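Local coordinates for glycosyl hydrolases family 31 family protein (Aspergillus niger, PDB 6DRU) that releases alpha-xylose from the non-reducing terminal glucose of xyloglucan oligosaccharides, as an alpha-xylosidase of glycoside hydrolase family 31, at residues A[341-346]-A[367-372]. Numbering follows the deposited sequence.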
loop_
_atom_site.group_PDB
_atom_site.type_symbol
_atom_site.label_atom_id
_atom_site.label_comp_id
_atom_site.label_asym_id
_atom_site.label_seq_id
_atom_site.Cartn_x
_atom_site.Cartn_y
_atom_site.Cartn_z
ATOM N N ASN A 341 -0.249 18.115 23.405
ATOM C CA ASN A 341 1.197 18.036 23.256
ATOM C C ASN A 341 1.646 16.822 22.449
ATOM O O ASN A 341 2.851 16.550 22.382
ATOM C CB ASN A 341 1.864 18.036 24.632
ATOM C CG ASN A 341 1.715 19.365 25.344
ATOM O OD1 ASN A 341 2.532 20.270 25.172
ATOM N ND2 ASN A 341 0.660 19.495 26.140
ATOM N N GLY A 342 0.714 16.095 21.841
ATOM C CA GLY A 342 1.074 14.950 21.019
ATOM C C GLY A 342 1.784 13.849 21.773
ATOM O O GLY A 342 2.771 13.294 21.274
ATOM N N LEU A 343 1.304 13.519 22.969
ATOM C CA LEU A 343 1.908 12.481 23.789
ATOM C C LEU A 343 1.137 11.170 23.733
ATOM O O LEU A 343 1.394 10.275 24.543
ATOM C CB LEU A 343 2.023 12.956 25.237
ATOM C CG LEU A 343 2.606 14.353 25.444
ATOM C CD1 LEU A 343 2.624 14.698 26.924
ATOM C CD2 LEU A 343 4.000 14.447 24.844
ATOM N N LEU A 344 0.209 11.031 22.792
ATOM C CA LEU A 344 -0.582 9.820 22.645
ATOM C C LEU A 344 -0.337 9.204 21.277
ATOM O O LEU A 344 -0.292 9.911 20.265
ATOM C CB LEU A 344 -2.077 10.104 22.819
ATOM C CG LEU A 344 -2.519 10.799 24.105
ATOM C CD1 LEU A 344 -3.993 11.154 24.030
ATOM C CD2 LEU A 344 -2.243 9.912 25.307
ATOM N N SER A 345 -0.177 7.884 21.254
ATOM C CA SER A 345 -0.216 7.164 19.995
ATOM C C SER A 345 -1.642 7.169 19.452
ATOM O O SER A 345 -2.603 7.500 20.154
ATOM C CB SER A 345 0.285 5.732 20.177
ATOM O OG SER A 345 -0.605 4.982 20.987
ATOM N N ALA A 346 -1.780 6.800 18.184
ATOM C CA ALA A 346 -3.096 6.818 17.566
ATOM C C ALA A 346 -3.105 5.896 16.359
ATOM O O ALA A 346 -2.112 5.809 15.634
ATOM C CB ALA A 346 -3.494 8.237 17.146
ATOM N N SER A 367 5.185 5.815 24.564
ATOM C CA SER A 367 6.417 5.593 25.313
ATOM C C SER A 367 7.659 5.890 24.484
ATOM O O SER A 367 8.728 6.127 25.058
ATOM C CB SER A 367 6.473 4.155 25.835
ATOM O OG SER A 367 6.552 3.222 24.769
ATOM N N THR A 368 7.549 5.879 23.153
ATOM C CA THR A 368 8.679 6.241 22.305
ATOM C C THR A 368 8.901 7.747 22.246
ATOM O O THR A 368 9.970 8.185 21.806
ATOM C CB THR A 368 8.480 5.696 20.888
ATOM O OG1 THR A 368 7.456 6.445 20.224
ATOM C CG2 THR A 368 8.073 4.234 20.934
ATOM N N ASN A 369 7.922 8.539 22.673
ATOM C CA ASN A 369 8.067 9.989 22.722
ATOM C C ASN A 369 8.762 10.381 24.020
ATOM O O ASN A 369 8.215 10.136 25.101
ATOM C CB ASN A 369 6.698 10.660 22.627
ATOM C CG ASN A 369 6.780 12.173 22.469
ATOM O OD1 ASN A 369 7.749 12.810 22.881
ATOM N ND2 ASN A 369 5.746 12.755 21.873
ATOM N N PRO A 370 9.959 10.972 23.964
ATOM C CA PRO A 370 10.644 11.350 25.211
ATOM C C PRO A 370 9.859 12.336 26.052
ATOM O O PRO A 370 9.911 12.265 27.286
ATOM C CB PRO A 370 11.963 11.954 24.714
ATOM C CG PRO A 370 12.160 11.365 23.353
ATOM C CD PRO A 370 10.785 11.231 22.776
ATOM N N SER A 371 9.126 13.253 25.418
ATOM C CA SER A 371 8.300 14.186 26.175
ATOM C C SER A 371 7.180 13.466 26.913
ATOM O O SER A 371 6.798 13.879 28.014
ATOM C CB SER A 371 7.722 15.251 25.244
ATOM O OG SER A 371 8.747 16.046 24.678
ATOM N N ALA A 372 6.647 12.391 26.329
ATOM C CA ALA A 372 5.586 11.641 26.991
ATOM C C ALA A 372 6.126 10.850 28.178
ATOM O O ALA A 372 5.445 10.715 29.201
ATOM C CB ALA A 372 4.890 10.721 25.991
#
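L343 meets the first turn of helix 370-385 with two parts of its side chain. L343 CB lies 3.7 Å from A372 CB. Its CG stands beside the backbone N and anti to the carbonyl carbon. The branch CD2 touches the start of the helix. L343 CD2 is 3.8 Å from S371 CB. L343 CD2 is also 3.7 Å from A372 N and touches N369 ND2. L343 also packs on L338 of helix 335-340, so one leucine touches both helices. N369 is the N-cap of helix 370-385. Its CG is anti to the backbone N (chi1 -172°), and N369 OD1 accepts from S371 N at 2.9 Å. This capping bond is bent, 134° at the hydrogen, with the donor tilted 35° from the carbonyl plane. The other end of the amide faces the loop, where N369 ND2 lies 3.1 Å from G342 O. The contact belongs to the TIM-barrel domain of this family 31 enzyme, away from the xylose pocket. It joins the loop after helix 335-340 to the start of helix 370-385. Backbone hydrogen bonds of L343 with D366 and of S345 with N364 tie the same loop to the end of strand 360-364 and to D366 just after it.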